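Side-chain contacts in serpin-ZX (Arabidopsis thaliana, PDB 3LE2), which inhibits the cysteine protease metacaspase-9 through cleavage of its reactive center loop and covalent binding, and limits RD21A activity to protect cells during infection: residues Y239-D244 and G261-H266; V214-G219 and D360-V365. All coordinates share one frame; numbering follows the deposited sequence.

Interaction 1: Y239-D244 and G261-H266; sequences YFYLPD and GFLDNH
Tyr241 is the side chain through which strand 239-243 meets residues 261-266, and its apolar contacts come first. Tyr241 CE1 comes within 3.9 Å of Phe262 CE2, meeting the phenylalanine ring at its edge, near its plane, while the two side chains run past each other in opposite directions. Leu263 crosses Tyr241 at about a right angle and brings its CD2 methyl to 3.8 Å from Tyr241 CZ. With CG anti to its own carbonyl carbon (chi1 -53°), Tyr241 extends from the strand toward both of them.

The polar link is carried by one water. Tyr241 OH donates to it at 2.8 Å, in the plane of the phenol ring, and the water in turn donates hydrogen bonds to Leu263 O (2.9 Å) and, in a suspiciously short contact, to His266 O. The phenol is thereby linked through the water to Leu263 O and, less certainly, to His266 O.

The turn itself is braced from within. His266 ND1 donates to Phe262 O at 2.7 Å, nearly straight at 169° and close to the imidazole plane, which fixes the ring's rotation and lays ND1 over the centre of the Phe262 ring. Asn265 ND2 likewise reaches Gly261 O at 3.0 Å, from above that carbonyl's plane.

Leu252 of helix 249-258 and Val373 of strand 370-376 also touch Tyr241, and Ile256 touches Phe262. The contact is thus an aromatic, water-bridged seam between a strand of serpin sheet B and the turn following the helix that packs on it.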
loop_
_atom_site.group_PDB
_atom_site.type_symbol
_atom_site.label_atom_id
_atom_site.label_comp_id
_atom_site.label_asym_id
_atom_site.label_seq_id
_atom_site.Cartn_x
_atom_site.Cartn_y
_atom_site.Cartn_z
ATOM N N TYR A 239 -10.770 2.418 3.372
ATOM C CA TYR A 239 -11.669 3.374 2.775
ATOM C C TYR A 239 -11.987 2.956 1.354
ATOM O O TYR A 239 -11.103 2.477 0.615
ATOM C CB TYR A 239 -11.056 4.781 2.826
ATOM C CG TYR A 239 -10.899 5.275 4.250
ATOM C CD1 TYR A 239 -11.986 5.776 4.961
ATOM C CD2 TYR A 239 -9.675 5.196 4.891
ATOM C CE1 TYR A 239 -11.850 6.190 6.278
ATOM C CE2 TYR A 239 -9.525 5.619 6.185
ATOM C CZ TYR A 239 -10.609 6.119 6.881
ATOM O OH TYR A 239 -10.418 6.531 8.176
ATOM N N PHE A 240 -13.259 3.122 0.994
ATOM C CA PHE A 240 -13.763 2.799 -0.336
ATOM C C PHE A 240 -14.209 4.089 -0.996
ATOM O O PHE A 240 -15.019 4.818 -0.430
ATOM C CB PHE A 240 -14.959 1.852 -0.247
ATOM C CG PHE A 240 -14.651 0.538 0.415
ATOM C CD1 PHE A 240 -14.618 -0.630 -0.322
ATOM C CD2 PHE A 240 -14.400 0.473 1.780
ATOM C CE1 PHE A 240 -14.339 -1.840 0.277
ATOM C CE2 PHE A 240 -14.119 -0.733 2.387
ATOM C CZ PHE A 240 -14.088 -1.891 1.632
ATOM N N TYR A 241 -13.664 4.365 -2.180
ATOM C CA TYR A 241 -14.015 5.551 -2.937
ATOM C C TYR A 241 -14.785 5.130 -4.171
ATOM O O TYR A 241 -14.210 4.597 -5.127
ATOM C CB TYR A 241 -12.771 6.361 -3.308
ATOM C CG TYR A 241 -11.905 6.671 -2.110
ATOM C CD1 TYR A 241 -11.887 7.950 -1.531
ATOM C CD2 TYR A 241 -11.107 5.682 -1.545
ATOM C CE1 TYR A 241 -11.085 8.225 -0.414
ATOM C CE2 TYR A 241 -10.308 5.941 -0.441
ATOM C CZ TYR A 241 -10.296 7.202 0.122
ATOM O OH TYR A 241 -9.491 7.414 1.217
ATOM N N LEU A 242 -16.088 5.395 -4.132
ATOM C CA LEU A 242 -17.038 4.883 -5.105
ATOM C C LEU A 242 -17.619 5.979 -6.010
ATOM O O LEU A 242 -18.446 6.770 -5.579
ATOM C CB LEU A 242 -18.161 4.174 -4.353
ATOM C CG LEU A 242 -19.218 3.394 -5.132
ATOM C CD1 LEU A 242 -18.588 2.195 -5.813
ATOM C CD2 LEU A 242 -20.345 2.954 -4.200
ATOM N N PRO A 243 -17.197 6.017 -7.282
ATOM C CA PRO A 243 -17.771 6.975 -8.233
ATOM C C PRO A 243 -19.268 6.749 -8.354
ATOM O O PRO A 243 -19.711 5.614 -8.189
ATOM C CB PRO A 243 -17.114 6.592 -9.559
ATOM C CG PRO A 243 -15.910 5.803 -9.191
ATOM C CD PRO A 243 -16.257 5.090 -7.930
ATOM N N ASP A 244 -20.035 7.799 -8.632
ATOM C CA ASP A 244 -21.459 7.629 -8.900
ATOM C C ASP A 244 -21.645 6.803 -10.171
ATOM O O ASP A 244 -22.488 5.909 -10.216
ATOM C CB ASP A 244 -22.157 8.988 -9.043
ATOM C CG ASP A 244 -22.161 9.786 -7.738
ATOM O OD1 ASP A 244 -21.814 9.215 -6.684
ATOM O OD2 ASP A 244 -22.512 10.980 -7.763
ATOM N N GLY A 261 -4.034 17.319 -0.497
ATOM C CA GLY A 261 -4.733 16.910 0.715
ATOM C C GLY A 261 -6.043 16.155 0.517
ATOM O O GLY A 261 -6.820 16.006 1.454
ATOM N N PHE A 262 -6.301 15.656 -0.690
ATOM C CA PHE A 262 -7.576 14.973 -0.932
ATOM C C PHE A 262 -7.927 13.914 0.118
ATOM O O PHE A 262 -9.058 13.873 0.612
ATOM C CB PHE A 262 -7.632 14.310 -2.304
ATOM C CG PHE A 262 -8.903 13.542 -2.525
ATOM C CD1 PHE A 262 -9.975 14.126 -3.184
ATOM C CD2 PHE A 262 -9.047 12.253 -2.034
ATOM C CE1 PHE A 262 -11.154 13.432 -3.360
ATOM C CE2 PHE A 262 -10.227 11.560 -2.203
ATOM C CZ PHE A 262 -11.283 12.151 -2.871
ATOM N N LEU A 263 -6.971 13.040 0.435
ATOM C CA LEU A 263 -7.228 11.986 1.414
ATOM C C LEU A 263 -7.569 12.531 2.804
ATOM O O LEU A 263 -8.473 12.030 3.454
ATOM C CB LEU A 263 -6.058 10.998 1.498
ATOM C CG LEU A 263 -5.847 10.075 0.298
ATOM C CD1 LEU A 263 -4.613 9.181 0.488
ATOM C CD2 LEU A 263 -7.075 9.231 0.052
ATOM N N ASP A 264 -6.836 13.540 3.261
ATOM C CA ASP A 264 -7.081 14.129 4.570
ATOM C C ASP A 264 -8.505 14.672 4.666
ATOM O O ASP A 264 -9.052 14.834 5.762
ATOM C CB ASP A 264 -6.102 15.291 4.840
ATOM C CG ASP A 264 -4.675 14.991 4.376
ATOM O OD1 ASP A 264 -3.740 15.068 5.205
ATOM O OD2 ASP A 264 -4.483 14.693 3.179
ATOM N N ASN A 265 -9.101 14.973 3.519
ATOM C CA ASN A 265 -10.362 15.718 3.516
ATOM C C ASN A 265 -11.602 14.889 3.195
ATOM O O ASN A 265 -12.708 15.427 3.133
ATOM C CB ASN A 265 -10.266 16.913 2.569
ATOM C CG ASN A 265 -9.534 18.103 3.195
ATOM O OD1 ASN A 265 -10.169 18.987 3.766
ATOM N ND2 ASN A 265 -8.205 18.138 3.070
ATOM N N HIS A 266 -11.414 13.584 2.999
ATOM C CA HIS A 266 -12.511 12.679 2.634
ATOM C C HIS A 266 -12.544 11.447 3.535
ATOM O O HIS A 266 -12.494 10.308 3.060
ATOM C CB HIS A 266 -12.428 12.318 1.144
ATOM C CG HIS A 266 -12.634 13.503 0.256
ATOM N ND1 HIS A 266 -11.620 14.383 -0.053
ATOM C CD2 HIS A 266 -13.753 14.000 -0.325
ATOM C CE1 HIS A 266 -12.100 15.355 -0.812
ATOM N NE2 HIS A 266 -13.390 15.145 -0.992
HETATM O O HOH W 1 -10.101 9.845 2.485
#

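Interaction 2: V214-G219 and D360-V365; sequences VSAYDG and DEIDFV. With SO4 (sulfate ion), chain B.
Val214 CG1 is the shared methyl of this contact, touching Phe364 CD1 at 3.9 Å and Ile362 CD1 at 4.0 Å. Its position anti to the backbone N (chi1 -176°) leaves it between the two partners. The CD1 end of Ile362 also reaches Ala216 CB, at 4.2 Å, so that one methyl spans two alternate residues of strand 214-217. An extended chain (chi2 -176°) carries Ile362 CD1 that far.

Behind these atoms lie two strands whose axes cross at 88°, with a closest approach of 8.4 Å; they meet through side chains and do not pair. Strand 361-365 is held by its neighbours instead: Ile362 bonds to the backbone of Arg275, and Asp363, whose CB points away from Val214 and Ala216, makes a salt bridge to Arg275. Phe364 is further packed by Leu223 and Phe240. Beyond the apolar patch, Asp218 N donates to sulfate O2 at 2.9 Å, an ion probably taken from the crystallisation liquor.

Every contact across the two segments is carbon to carbon, at 3.9 to 4.2 Å. Shape and burial of apolar surface, rather than directed bonds, therefore join Ile362, near the C-terminal end of the reactive center loop, and Phe364 just beyond it to strand 214-217.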
loop_
_atom_site.group_PDB
_atom_site.type_symbol
_atom_site.label_atom_id
_atom_site.label_comp_id
_atom_site.label_asym_id
_atom_site.label_seq_id
_atom_site.Cartn_x
_atom_site.Cartn_y
_atom_site.Cartn_z
ATOM N N VAL A 214 -20.282 6.712 6.172
ATOM C CA VAL A 214 -20.365 7.077 4.762
ATOM C C VAL A 214 -20.602 8.583 4.579
ATOM O O VAL A 214 -21.459 9.165 5.245
ATOM C CB VAL A 214 -21.483 6.297 4.049
ATOM C CG1 VAL A 214 -21.500 6.618 2.558
ATOM C CG2 VAL A 214 -21.314 4.804 4.273
ATOM N N SER A 215 -19.829 9.208 3.691
ATOM C CA SER A 215 -20.084 10.584 3.267
ATOM C C SER A 215 -20.248 10.622 1.745
ATOM O O SER A 215 -19.562 9.902 1.016
ATOM C CB SER A 215 -18.944 11.532 3.670
ATOM O OG SER A 215 -18.781 11.625 5.072
ATOM N N ALA A 216 -21.146 11.481 1.274
ATOM C CA ALA A 216 -21.307 11.719 -0.146
ATOM C C ALA A 216 -20.690 13.051 -0.538
ATOM O O ALA A 216 -20.733 14.027 0.209
ATOM C CB ALA A 216 -22.784 11.678 -0.531
ATOM N N TYR A 217 -20.109 13.072 -1.726
ATOM C CA TYR A 217 -19.486 14.250 -2.271
ATOM C C TYR A 217 -19.975 14.438 -3.717
ATOM O O TYR A 217 -20.819 13.687 -4.205
ATOM C CB TYR A 217 -17.965 14.092 -2.219
ATOM C CG TYR A 217 -17.437 13.853 -0.822
ATOM C CD1 TYR A 217 -17.199 14.918 0.044
ATOM C CD2 TYR A 217 -17.179 12.573 -0.366
ATOM C CE1 TYR A 217 -16.718 14.708 1.320
ATOM C CE2 TYR A 217 -16.703 12.352 0.915
ATOM C CZ TYR A 217 -16.471 13.425 1.757
ATOM O OH TYR A 217 -15.989 13.221 3.037
ATOM N N ASP A 218 -19.452 15.447 -4.398
ATOM C CA ASP A 218 -19.861 15.715 -5.758
ATOM C C ASP A 218 -19.254 14.659 -6.698
ATOM O O ASP A 218 -18.078 14.729 -7.053
ATOM C CB ASP A 218 -19.427 17.138 -6.145
ATOM C CG ASP A 218 -19.916 17.553 -7.525
ATOM O OD1 ASP A 218 -20.678 16.776 -8.142
ATOM O OD2 ASP A 218 -19.538 18.659 -7.981
ATOM N N GLY A 219 -20.055 13.666 -7.066
ATOM C CA GLY A 219 -19.633 12.657 -8.023
ATOM C C GLY A 219 -19.200 11.313 -7.457
ATOM O O GLY A 219 -18.904 10.385 -8.220
ATOM N N ASP A 360 -31.862 11.098 7.894
ATOM C CA ASP A 360 -31.674 10.911 6.460
ATOM C C ASP A 360 -30.891 9.644 6.169
ATOM O O ASP A 360 -29.905 9.342 6.839
ATOM C CB ASP A 360 -30.974 12.115 5.835
ATOM C CG ASP A 360 -31.920 13.276 5.593
ATOM O OD1 ASP A 360 -33.125 13.144 5.908
ATOM O OD2 ASP A 360 -31.459 14.318 5.082
ATOM N N GLU A 361 -31.340 8.894 5.173
ATOM C CA GLU A 361 -30.666 7.655 4.829
ATOM C C GLU A 361 -29.917 7.750 3.507
ATOM O O GLU A 361 -30.191 8.621 2.678
ATOM C CB GLU A 361 -31.621 6.457 4.875
ATOM C CG GLU A 361 -32.909 6.624 4.104
ATOM C CD GLU A 361 -33.850 5.448 4.297
ATOM O OE1 GLU A 361 -33.604 4.615 5.203
ATOM O OE2 GLU A 361 -34.839 5.359 3.538
ATOM N N ILE A 362 -28.953 6.854 3.331
ATOM C CA ILE A 362 -28.025 6.954 2.223
ATOM C C ILE A 362 -27.719 5.562 1.686
ATOM O O ILE A 362 -27.795 4.576 2.419
ATOM C CB ILE A 362 -26.722 7.652 2.677
ATOM C CG1 ILE A 362 -26.021 8.317 1.507
ATOM C CG2 ILE A 362 -25.778 6.678 3.351
ATOM C CD1 ILE A 362 -24.716 8.925 1.908
ATOM N N ASP A 363 -27.406 5.483 0.398
ATOM C CA ASP A 363 -26.991 4.219 -0.207
ATOM C C ASP A 363 -25.492 4.207 -0.465
ATOM O O ASP A 363 -24.891 5.227 -0.822
ATOM C CB ASP A 363 -27.727 3.943 -1.526
ATOM C CG ASP A 363 -29.211 3.670 -1.328
ATOM O OD1 ASP A 363 -29.612 3.268 -0.218
ATOM O OD2 ASP A 363 -29.978 3.859 -2.292
ATOM N N PHE A 364 -24.894 3.043 -0.264
ATOM C CA PHE A 364 -23.543 2.810 -0.706
ATOM C C PHE A 364 -23.541 1.402 -1.307
ATOM O O PHE A 364 -23.443 0.405 -0.593
ATOM C CB PHE A 364 -22.559 2.937 0.456
ATOM C CG PHE A 364 -21.119 2.943 0.027
ATOM C CD1 PHE A 364 -20.453 4.138 -0.197
ATOM C CD2 PHE A 364 -20.437 1.750 -0.173
ATOM C CE1 PHE A 364 -19.129 4.151 -0.609
ATOM C CE2 PHE A 364 -19.109 1.746 -0.578
ATOM C CZ PHE A 364 -18.456 2.954 -0.797
ATOM N N VAL A 365 -23.696 1.325 -2.622
ATOM C CA VAL A 365 -23.779 0.035 -3.304
ATOM C C VAL A 365 -22.617 -0.110 -4.277
ATOM O O VAL A 365 -22.605 0.498 -5.342
ATOM C CB VAL A 365 -25.126 -0.130 -4.034
ATOM C CG1 VAL A 365 -25.150 -1.439 -4.847
ATOM C CG2 VAL A 365 -26.273 -0.083 -3.026
HETATM S S SO4 B . -17.924 18.307 -2.817
HETATM O O1 SO4 B . -16.828 18.894 -2.044
HETATM O O2 SO4 B . -17.371 17.273 -3.708
HETATM O O3 SO4 B . -18.933 17.689 -1.947
HETATM O O4 SO4 B . -18.555 19.403 -3.562
#

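Overall arrangement
Interactions 1 and 2 have centres 12 Å apart and meet directly, interaction 1 being nested along the chain within the loop that interaction 2 closes. Their segments are joined, just past the strand ends, by a probable hydrogen bond from Asp244 N to Gly219 O, 2.9 Å long. On one side of strand 239-243, Phe240 CB packs on Phe364 CZ at 3.7 Å; Tyr241, its neighbour in sequence, serves interaction 1. A third link packs His266 CD2 on Tyr217 CE1 at 3.5 Å, the rings meeting edge-to-face, with the sulfate about 5 Å from the His266 side chain. Both contacts lie away from the reactive bond Arg353-Gly354, although segment 360-365 includes the end of the reactive center loop.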